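PDB 2I7H: nitroreductase-like family protein from Bacillus cereus, which belongs to the nitroreductase-like flavoproteins, binds flavin mononucleotide, and forms an assembly of two protein chains. Local coordinates for residues A[146-150]-A[151-155]; A[26-30]-A[31-35]; A[63-66]-A[67-71]. All coordinates share one frame; numbering follows the deposited sequence. Where two conformers were deposited one is given.

Contact 1 (A[146-150]-A[151-155])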
ATOM      1  N   LEU A 146      22.317   3.123  13.307  1.00 42.31           N
ATOM      2  CA  LEU A 146      22.415   4.084  14.397  1.00 42.92           C
ATOM      3  C   LEU A 146      21.069   4.705  14.783  1.00 42.90           C
ATOM      4  O   LEU A 146      20.790   4.873  15.967  1.00 43.26           O
ATOM      5  CB  LEU A 146      23.445   5.184  14.084  1.00 43.47           C
ATOM      6  CG  LEU A 146      24.941   4.839  14.165  1.00 44.23           C
ATOM      7  CD1 LEU A 146      25.794   5.974  13.608  1.00 41.86           C
ATOM      8  CD2 LEU A 146      25.383   4.434  15.573  1.00 46.33           C
ATOM      9  N   PHE A 147      20.252   5.046  13.790  1.00 42.91           N
ATOM     10  CA  PHE A 147      18.915   5.565  14.033  1.00 43.03           C
ATOM     11  C   PHE A 147      17.981   4.473  14.585  1.00 43.54           C
ATOM     12  O   PHE A 147      17.214   4.707  15.528  1.00 43.69           O
ATOM     13  CB  PHE A 147      18.351   6.205  12.748  1.00 42.81           C
ATOM     14  CG  PHE A 147      16.936   6.678  12.879  1.00 42.70           C
ATOM     15  CD1 PHE A 147      15.913   6.059  12.157  1.00 42.00           C
ATOM     16  CD2 PHE A 147      16.608   7.704  13.774  1.00 42.56           C
ATOM     17  CE1 PHE A 147      14.598   6.470  12.299  1.00 41.32           C
ATOM     18  CE2 PHE A 147      15.298   8.122  13.920  1.00 43.40           C
ATOM     19  CZ  PHE A 147      14.284   7.495  13.173  1.00 41.59           C
ATOM     20  N   ILE A 148      18.070   3.283  13.996  1.00 43.79           N
ATOM     21  CA  ILE A 148      17.205   2.155  14.337  1.00 44.01           C
ATOM     22  C   ILE A 148      17.370   1.728  15.800  1.00 44.39           C
ATOM     23  O   ILE A 148      16.379   1.484  16.497  1.00 44.12           O
ATOM     24  CB  ILE A 148      17.450   0.960  13.379  1.00 43.76           C
ATOM     25  CG1 ILE A 148      17.109   1.357  11.933  1.00 44.32           C
ATOM     26  CG2 ILE A 148      16.635  -0.257  13.810  1.00 44.71           C
ATOM     27  CD1 ILE A 148      17.840   0.534  10.820  1.00 43.47           C
ATOM     28  N   GLU A 149      18.624   1.634  16.245  1.00 44.78           N
ATOM     29  CA  GLU A 149      18.963   1.342  17.641  1.00 45.76           C
ATOM     30  C   GLU A 149      18.614   2.559  18.503  1.00 44.59           C
ATOM     31  O   GLU A 149      18.046   2.424  19.577  1.00 43.91           O
ATOM     32  CB  GLU A 149      20.448   0.922  17.749  1.00 46.12           C
ATOM     33  CG  GLU A 149      21.214   1.433  18.939  1.00 53.53           C
ATOM     34  CD  GLU A 149      22.307   2.485  18.582  1.00 62.59           C
ATOM     35  OE1 GLU A 149      22.140   3.696  18.931  1.00 65.17           O
ATOM     36  OE2 GLU A 149      23.346   2.092  17.977  1.00 64.20           O
ATOM     37  N   GLY A 150      18.925   3.748  17.984  1.00 44.25           N
ATOM     38  CA  GLY A 150      18.585   5.022  18.614  1.00 43.52           C
ATOM     39  C   GLY A 150      17.126   5.220  19.006  1.00 43.12           C
ATOM     40  O   GLY A 150      16.857   5.873  20.005  1.00 42.45           O
ATOM     41  N   ILE A 151      16.184   4.670  18.226  1.00 42.61           N
ATOM     42  CA  ILE A 151      14.757   4.732  18.608  1.00 41.66           C
ATOM     43  C   ILE A 151      14.250   3.445  19.282  1.00 42.31           C
ATOM     44  O   ILE A 151      13.039   3.274  19.450  1.00 41.95           O
ATOM     45  CB  ILE A 151      13.803   5.141  17.443  1.00 41.60           C
ATOM     46  CG1 ILE A 151      13.857   4.127  16.280  1.00 41.50           C
ATOM     47  CG2 ILE A 151      14.051   6.572  16.993  1.00 40.83           C
ATOM     48  CD1 ILE A 151      12.805   4.360  15.192  1.00 39.67           C
ATOM     49  N   GLY A 152      15.170   2.548  19.653  1.00 42.33           N
ATOM     50  CA  GLY A 152      14.814   1.334  20.402  1.00 43.11           C
ATOM     51  C   GLY A 152      14.326   0.117  19.620  1.00 43.98           C
ATOM     52  O   GLY A 152      13.710  -0.786  20.199  1.00 43.65           O
ATOM     53  N   LEU A 153      14.585   0.084  18.313  1.00 44.58           N
ATOM     54  CA  LEU A 153      14.312  -1.103  17.512  1.00 45.67           C
ATOM     55  C   LEU A 153      15.542  -2.010  17.428  1.00 47.36           C
ATOM     56  O   LEU A 153      16.689  -1.531  17.450  1.00 47.31           O
ATOM     57  CB  LEU A 153      13.865  -0.731  16.094  1.00 45.01           C
ATOM     58  CG  LEU A 153      12.589   0.071  15.922  1.00 42.25           C
ATOM     59  CD1 LEU A 153      12.329   0.269  14.496  1.00 37.10           C
ATOM     60  CD2 LEU A 153      11.489  -0.694  16.528  1.00 45.70           C
ATOM     61  N   THR A 154      15.293  -3.317  17.314  1.00 48.66           N
ATOM     62  CA  THR A 154      16.362  -4.318  17.205  1.00 49.91           C
ATOM     63  C   THR A 154      16.741  -4.505  15.746  1.00 49.68           C
ATOM     64  O   THR A 154      16.077  -3.967  14.868  1.00 50.39           O
ATOM     65  CB  THR A 154      15.924  -5.672  17.839  1.00 50.32           C
ATOM     66  OG1 THR A 154      14.918  -6.304  17.018  1.00 53.21           O
ATOM     67  CG2 THR A 154      15.373  -5.453  19.257  1.00 50.43           C
ATOM     68  N   ARG A 155      17.814  -5.242  15.471  1.00 49.95           N
ATOM     69  CA  ARG A 155      18.174  -5.574  14.088  1.00 50.07           C
ATOM     70  C   ARG A 155      17.097  -6.491  13.549  1.00 48.80           C
ATOM     71  O   ARG A 155      16.445  -7.219  14.314  1.00 48.39           O
ATOM     72  CB  ARG A 155      19.513  -6.313  14.019  1.00 50.44           C
ATOM     73  CG  ARG A 155      20.184  -6.251  12.637  1.00 51.33           C
ATOM     74  CD  ARG A 155      21.596  -6.852  12.609  1.00 53.17           C
ATOM     75  NE  ARG A 155      22.426  -6.432  13.745  1.00 58.22           N
ATOM     76  CZ  ARG A 155      22.506  -7.110  14.887  1.00 58.73           C
ATOM     77  NH1 ARG A 155      21.804  -8.237  15.026  1.00 60.39           N
ATOM     78  NH2 ARG A 155      23.278  -6.671  15.879  1.00 56.87           N
TER
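With chi1 at 176°, Phe147 swings its ring away from its own backbone N and along the helix toward Ile151, whose chi1 of 61° places CG1 between backbone N and carbonyl carbon and turns CG2 to the ring. Phe147 CE2 meets Ile151 CG2 at 3.7 Å, and the other branch reaches the same ring through CD1, 4.0 Å from Phe147 CE1, so both branches come to the outer end of the phenyl group from the same side, at a slant. The fold of the Ile151 side chain also brings CG1 to the carbonyls of Phe147 and Ile148, 3.5 Å from Phe147 O.

The helix ends here in a Schellman motif. Ile151 N still makes an ordinary helical bond to Phe147 O (2.9 Å), but the next two N-H groups turn back. Leu153 N takes Ile148 O at 2.9 Å, nearly along the C=O axis, while Gly152 N takes Glu149 O, also at 2.9 Å, from well above the carbonyl plane rather than on a lone pair. Gly152 is the C-prime residue, and its positive phi of 84° makes the reversal. The motif brings its usual apolar partners together: Ile148 and Leu153, at the two ends of the backbone bond that spans five residues, meet at about a right angle, with Ile148 CG2 3.6 Å from Leu153 CB.

Beyond the turn, Thr154 N is held by Gln157 OE1 as the chain heads into strand 157-167. Ile159 of that strand receives Phe147, Ile148 and Leu153, and Ile162 also touches Phe147. Strand 53-58 meets Ile151 through Tyr57 and Leu153 through Lys55, and helix 62-71 packs against the Phe147 and Ile151 side chains.

Contact 2 (A[26-30]-A[31-35])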
ATOM      1  N   LYS A  26      -1.869  24.186  14.919  1.00 51.80           N
ATOM      2  CA  LYS A  26      -3.100  23.626  15.479  1.00 52.24           C
ATOM      3  C   LYS A  26      -2.819  22.257  16.118  1.00 52.19           C
ATOM      4  O   LYS A  26      -1.931  21.518  15.678  1.00 52.76           O
ATOM      5  CB  LYS A  26      -4.167  23.497  14.388  1.00 52.29           C
ATOM      6  CG  LYS A  26      -5.529  23.130  14.905  1.00 52.88           C
ATOM      7  CD  LYS A  26      -6.472  22.837  13.780  1.00 54.86           C
ATOM      8  CE  LYS A  26      -7.740  22.211  14.304  1.00 56.10           C
ATOM      9  NZ  LYS A  26      -8.552  21.754  13.147  1.00 60.62           N
ATOM     10  N   ALA A  27      -3.568  21.930  17.161  1.00 51.99           N
ATOM     11  CA  ALA A  27      -3.241  20.788  17.996  1.00 51.67           C
ATOM     12  C   ALA A  27      -3.828  19.522  17.411  1.00 51.10           C
ATOM     13  O   ALA A  27      -5.004  19.486  17.058  1.00 51.29           O
ATOM     14  CB  ALA A  27      -3.748  21.018  19.416  1.00 52.33           C
ATOM     15  N   VAL A  28      -3.007  18.485  17.295  1.00 50.46           N
ATOM     16  CA  VAL A  28      -3.487  17.186  16.829  1.00 49.75           C
ATOM     17  C   VAL A  28      -3.764  16.318  18.051  1.00 49.63           C
ATOM     18  O   VAL A  28      -2.876  16.087  18.870  1.00 49.67           O
ATOM     19  CB  VAL A  28      -2.483  16.498  15.862  1.00 49.45           C
ATOM     20  CG1 VAL A  28      -2.996  15.125  15.422  1.00 49.46           C
ATOM     21  CG2 VAL A  28      -2.242  17.370  14.643  1.00 48.69           C
ATOM     22  N   GLU A  29      -4.991  15.828  18.170  0.60 49.68           N
ATOM     23  CA  GLU A  29      -5.346  15.006  19.318  0.60 49.99           C
ATOM     24  C   GLU A  29      -4.853  13.564  19.138  0.60 49.55           C
ATOM     25  O   GLU A  29      -5.033  12.953  18.085  0.60 49.37           O
ATOM     26  CB  GLU A  29      -6.853  15.061  19.582  0.60 50.19           C
ATOM     27  CG  GLU A  29      -7.217  15.429  21.017  0.60 52.77           C
ATOM     28  CD  GLU A  29      -6.892  16.874  21.360  0.60 54.88           C
ATOM     29  OE1 GLU A  29      -7.497  17.778  20.741  0.60 56.49           O
ATOM     30  OE2 GLU A  29      -6.036  17.104  22.246  0.60 54.23           O
ATOM     31  N   LYS A  30      -4.227  13.045  20.190  1.00 49.30           N
ATOM     32  CA  LYS A  30      -3.654  11.699  20.230  1.00 48.85           C
ATOM     33  C   LYS A  30      -4.733  10.631  19.974  1.00 48.03           C
ATOM     34  O   LYS A  30      -4.487   9.631  19.289  1.00 47.45           O
ATOM     35  CB  LYS A  30      -3.007  11.500  21.600  1.00 49.40           C
ATOM     36  CG  LYS A  30      -2.493  10.118  21.890  1.00 51.27           C
ATOM     37  CD  LYS A  30      -2.895   9.676  23.296  1.00 55.43           C
ATOM     38  CE  LYS A  30      -2.048  10.316  24.402  1.00 56.58           C
ATOM     39  NZ  LYS A  30      -2.372   9.708  25.730  1.00 56.35           N
ATOM     40  N   ASP A  31      -5.924  10.870  20.523  1.00 47.29           N
ATOM     41  CA  ASP A  31      -7.047   9.941  20.456  1.00 46.62           C
ATOM     42  C   ASP A  31      -7.587   9.847  19.038  1.00 45.67           C
ATOM     43  O   ASP A  31      -8.118   8.819  18.634  1.00 45.29           O
ATOM     44  CB  ASP A  31      -8.158  10.392  21.406  1.00 47.70           C
ATOM     45  CG  ASP A  31      -7.913   9.956  22.849  1.00 50.75           C
ATOM     46  OD1 ASP A  31      -6.851   9.349  23.135  1.00 53.62           O
ATOM     47  OD2 ASP A  31      -8.802  10.203  23.701  1.00 54.69           O
ATOM     48  N   LEU A  32      -7.456  10.936  18.292  1.00 44.73           N
ATOM     49  CA  LEU A  32      -7.779  10.946  16.880  1.00 44.00           C
ATOM     50  C   LEU A  32      -6.792  10.094  16.059  1.00 43.54           C
ATOM     51  O   LEU A  32      -7.207   9.342  15.174  1.00 43.64           O
ATOM     52  CB  LEU A  32      -7.792  12.385  16.370  1.00 44.26           C
ATOM     53  CG  LEU A  32      -8.004  12.593  14.880  1.00 44.85           C
ATOM     54  CD1 LEU A  32      -9.343  12.055  14.452  1.00 44.01           C
ATOM     55  CD2 LEU A  32      -7.873  14.060  14.552  1.00 46.34           C
ATOM     56  N   LEU A  33      -5.500  10.220  16.346  1.00 42.59           N
ATOM     57  CA  LEU A  33      -4.490   9.456  15.626  1.00 42.45           C
ATOM     58  C   LEU A  33      -4.669   7.977  15.910  1.00 42.30           C
ATOM     59  O   LEU A  33      -4.472   7.148  15.024  1.00 42.34           O
ATOM     60  CB  LEU A  33      -3.076   9.898  16.011  1.00 42.11           C
ATOM     61  CG  LEU A  33      -2.690  11.334  15.652  1.00 41.47           C
ATOM     62  CD1 LEU A  33      -1.380  11.662  16.267  1.00 37.71           C
ATOM     63  CD2 LEU A  33      -2.600  11.494  14.146  1.00 38.02           C
ATOM     64  N   ILE A  34      -5.051   7.657  17.144  1.00 42.14           N
ATOM     65  CA  ILE A  34      -5.256   6.268  17.533  1.00 42.63           C
ATOM     66  C   ILE A  34      -6.513   5.742  16.848  1.00 42.53           C
ATOM     67  O   ILE A  34      -6.569   4.591  16.430  1.00 42.75           O
ATOM     68  CB  ILE A  34      -5.355   6.138  19.085  1.00 43.13           C
ATOM     69  CG1 ILE A  34      -3.974   6.321  19.721  1.00 42.62           C
ATOM     70  CG2 ILE A  34      -6.008   4.799  19.508  1.00 43.18           C
ATOM     71  CD1 ILE A  34      -4.063   6.700  21.192  1.00 46.85           C
ATOM     72  N   GLU A  35      -7.522   6.601  16.743  1.00 42.48           N
ATOM     73  CA  GLU A  35      -8.764   6.246  16.067  1.00 43.44           C
ATOM     74  C   GLU A  35      -8.483   5.911  14.594  1.00 42.22           C
ATOM     75  O   GLU A  35      -8.854   4.845  14.120  1.00 42.55           O
ATOM     76  CB  GLU A  35      -9.823   7.357  16.219  1.00 42.58           C
ATOM     77  CG  GLU A  35     -11.068   7.114  15.398  1.00 45.30           C
ATOM     78  CD  GLU A  35     -12.209   8.094  15.674  1.00 47.28           C
ATOM     79  OE1 GLU A  35     -13.216   8.016  14.937  1.00 52.49           O
ATOM     80  OE2 GLU A  35     -12.138   8.919  16.628  1.00 53.29           O
TER
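Glu29 O and the N-H groups of Leu32 and Leu33 make the N-terminal first turn of helix 30-40, with Glu29 at the N-cap position. Two donors share this one carbonyl oxygen. Leu33 N lies in the carbonyl plane at 3.3 Å from Glu29 O and makes the helical i to i+4 bond, with an N-H...O angle of 154°. Leu32 N, at 3.2 Å from the same Glu29 O, approaches at only 125°, so its bond is weak. The helical pattern tightens one residue on: Ile34 N is 3.0 Å from Lys30 O, and Glu35 N then goes to Asp31 O.

Two of the charged side chains find partners further afield. Glu35 OE1 forms a salt bridge with Arg130 NH2. Lys30 NZ has a long, weak ion pair with Glu188 OE1 of the second subunit; the neighbouring carboxylate is not in contact with it, since Asp31 OD1 stands 5.2 Å from Lys30 NZ, though the opposite charge may still favour the ammonium form.

The lysine chain, bent at its second and third torsions, lies beside Ile34 and points the same way, its CG 3.8 Å from Ile34 CD1. Ile186 of the second subunit packs on both side chains, which makes this strip of the helix part of the dimer contact. The other flank faces inward: Leu132 of strand 132-137 touches Val28, Leu32 and Leu33, while Leu33 also reaches Leu56 and Ile165. Val28, the residue before the cap, crosses Leu33 at about a right angle. Its CG1, put beside the carbonyl carbon by a chi1 of 178°, sits at the fork of the leucine, 3.8 Å from Leu33 CG and 3.9 Å from Leu33 CD2.

Contact 3 (A[63-66]-A[67-71])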
ATOM      1  N   LYS A  63      11.371  15.409  20.625  1.00 44.74           N
ATOM      2  CA  LYS A  63      12.780  15.736  20.792  1.00 45.04           C
ATOM      3  C   LYS A  63      13.601  14.476  20.927  1.00 44.09           C
ATOM      4  O   LYS A  63      14.787  14.471  20.615  1.00 43.89           O
ATOM      5  CB  LYS A  63      13.007  16.634  22.012  1.00 44.42           C
ATOM      6  CG  LYS A  63      12.618  18.077  21.810  1.00 45.87           C
ATOM      7  CD  LYS A  63      12.956  18.899  23.078  1.00 47.21           C
ATOM      8  CE  LYS A  63      12.050  20.133  23.231  1.00 49.71           C
ATOM      9  NZ  LYS A  63      12.231  20.838  24.566  1.00 50.44           N
ATOM     10  N   LYS A  64      12.969  13.410  21.407  1.00 43.92           N
ATOM     11  CA  LYS A  64      13.657  12.126  21.545  1.00 44.02           C
ATOM     12  C   LYS A  64      13.972  11.547  20.176  1.00 43.00           C
ATOM     13  O   LYS A  64      15.053  11.012  19.968  1.00 42.22           O
ATOM     14  CB  LYS A  64      12.827  11.129  22.351  1.00 44.27           C
ATOM     15  CG  LYS A  64      12.738  11.460  23.796  1.00 47.52           C
ATOM     16  CD  LYS A  64      13.061  10.240  24.619  1.00 51.23           C
ATOM     17  CE  LYS A  64      12.886  10.544  26.089  1.00 52.07           C
ATOM     18  NZ  LYS A  64      11.446  10.461  26.378  1.00 53.09           N
ATOM     19  N   LEU A  65      13.003  11.665  19.267  1.00 42.39           N
ATOM     20  CA  LEU A  65      13.154  11.254  17.884  1.00 42.28           C
ATOM     21  C   LEU A  65      14.237  12.088  17.244  1.00 41.36           C
ATOM     22  O   LEU A  65      15.110  11.552  16.567  1.00 41.16           O
ATOM     23  CB  LEU A  65      11.851  11.491  17.110  1.00 42.96           C
ATOM     24  CG  LEU A  65      11.445  10.519  16.002  1.00 43.70           C
ATOM     25  CD1 LEU A  65      10.743  11.251  14.874  1.00 45.29           C
ATOM     26  CD2 LEU A  65      12.567   9.717  15.474  1.00 43.06           C
ATOM     27  N   VAL A  66      14.155  13.401  17.441  1.00 40.29           N
ATOM     28  CA  VAL A  66      15.163  14.308  16.910  1.00 39.97           C
ATOM     29  C   VAL A  66      16.562  13.908  17.364  1.00 39.98           C
ATOM     30  O   VAL A  66      17.477  13.848  16.543  1.00 40.01           O
ATOM     31  CB  VAL A  66      14.875  15.783  17.244  1.00 39.21           C
ATOM     32  CG1 VAL A  66      16.095  16.642  16.956  1.00 38.85           C
ATOM     33  CG2 VAL A  66      13.711  16.272  16.434  1.00 39.37           C
ATOM     34  N   ASP A  67      16.711  13.625  18.654  0.50 40.04           N
ATOM     35  CA  ASP A  67      17.998  13.230  19.213  0.50 40.36           C
ATOM     36  C   ASP A  67      18.535  11.962  18.516  0.50 39.98           C
ATOM     37  O   ASP A  67      19.699  11.909  18.123  0.50 39.85           O
ATOM     38  CB  ASP A  67      17.903  13.069  20.743  0.50 40.64           C
ATOM     39  CG  ASP A  67      17.786  14.417  21.488  0.50 41.94           C
ATOM     40  OD1 ASP A  67      17.856  15.496  20.850  0.50 43.38           O
ATOM     41  OD2 ASP A  67      17.627  14.395  22.731  0.50 43.12           O
ATOM     42  N   ALA A  68      17.668  10.967  18.331  1.00 39.82           N
ATOM     43  CA  ALA A  68      17.997   9.765  17.564  1.00 39.42           C
ATOM     44  C   ALA A  68      18.387  10.085  16.110  1.00 39.04           C
ATOM     45  O   ALA A  68      19.376   9.550  15.603  1.00 39.70           O
ATOM     46  CB  ALA A  68      16.870   8.741  17.644  1.00 38.17           C
ATOM     47  N   VAL A  69      17.659  10.992  15.464  1.00 38.70           N
ATOM     48  CA  VAL A  69      18.001  11.386  14.096  1.00 38.56           C
ATOM     49  C   VAL A  69      19.403  11.996  14.024  1.00 38.77           C
ATOM     50  O   VAL A  69      20.231  11.588  13.203  1.00 38.66           O
ATOM     51  CB  VAL A  69      16.978  12.390  13.464  1.00 38.54           C
ATOM     52  CG1 VAL A  69      17.491  12.851  12.107  1.00 38.05           C
ATOM     53  CG2 VAL A  69      15.600  11.746  13.308  1.00 37.25           C
ATOM     54  N   LEU A  70      19.645  12.996  14.874  1.00 38.35           N
ATOM     55  CA  LEU A  70      20.892  13.728  14.847  1.00 38.09           C
ATOM     56  C   LEU A  70      22.111  12.871  15.204  1.00 37.69           C
ATOM     57  O   LEU A  70      23.177  13.049  14.632  1.00 37.10           O
ATOM     58  CB  LEU A  70      20.797  14.967  15.738  1.00 38.10           C
ATOM     59  CG  LEU A  70      19.794  16.012  15.268  1.00 38.50           C
ATOM     60  CD1 LEU A  70      19.955  17.256  16.114  1.00 40.61           C
ATOM     61  CD2 LEU A  70      19.952  16.340  13.777  1.00 38.40           C
ATOM     62  N   ASN A  71      21.957  11.998  16.199  0.60 37.58           N
ATOM     63  CA  ASN A  71      23.052  11.157  16.687  0.60 38.00           C
ATOM     64  C   ASN A  71      23.460  10.133  15.648  0.60 38.09           C
ATOM     65  O   ASN A  71      24.508   9.497  15.763  0.60 37.87           O
ATOM     66  CB  ASN A  71      22.667  10.451  17.991  0.60 37.84           C
ATOM     67  CG  ASN A  71      22.679  11.383  19.178  0.60 39.70           C
ATOM     68  OD1 ASN A  71      23.304  12.443  19.145  0.60 41.85           O
ATOM     69  ND2 ASN A  71      21.985  10.994  20.247  0.60 42.20           N
TER
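Lys63 O takes the N-H of Asp67 at 2.9 Å, the first of four successive i to i+4 bonds across these two segments. The donor stands tilted from the carbonyl plane. The lysine side chain leads off the other way, and its NZ has a long, weak ion pair with Glu60 OE2 in the same chain.

Lys64 O receives Ala68 N at 3.1 Å, an N-H...O angle of 167° making this one of the straighter bonds of the run. Its side chain points away from the following turn, and Gly189 of the second subunit packs on it.

At Leu65 the helix shows its inner side. Leu65 O binds Val69 N at 2.8 Å, and the valine's CG2 rests 3.3 Å from the same Leu65 O. The side chains themselves meet loosely, with Leu65 CD2 4.2 Å from Val69 CG2. This is an amphipathic helix, 62-71, laid over the other elements of a nitroreductase-type alpha+beta fold: Leu65, Ala68 and Val69 turn to helix 145-150 and the loops beside it, where Leu141 touches Val69, whereas Lys63, Lys64 and Asp67 are exposed.

Val66 closes the segment with the straightest bond, Leu70 N to Val66 O at 2.9 Å and 170°. Val66 CG1, placed beside the carbonyl carbon by a chi1 of 167°, is carried toward the next turn and lies 4.0 Å from Leu70 CD1; the two side chains run side by side and point the same way. Both meet helix 75-90, Val66 at Ser86 and Phe89, Leu70 at Arg78. Near the end of the helix, the backbone oxygen Val69 O is taken by the side-chain hydroxyl of Ser72, through its OG.

How the contacts relate
Contacts 1 and 3 form one interface. Their centres are 11 Å apart, and the Phe147 ring wedges against helix 62-71, with Phe147 CE2 3.5 Å from Leu65 CD2 and 3.7 Å from Val69 CG2; next to it Ile151 CG2 sits 3.6 Å from Ala68 CB. Contact 2 stands apart, its centre 26 Å from that of contact 1 and 22 Å from that of contact 3, with no touch to either. None of these side chains is among the flavin pocket residues; those of Phe147 and Val69 each stay about 12 Å from a bound flavin mononucleotide. Contacts 2 and 3 both meet the second subunit.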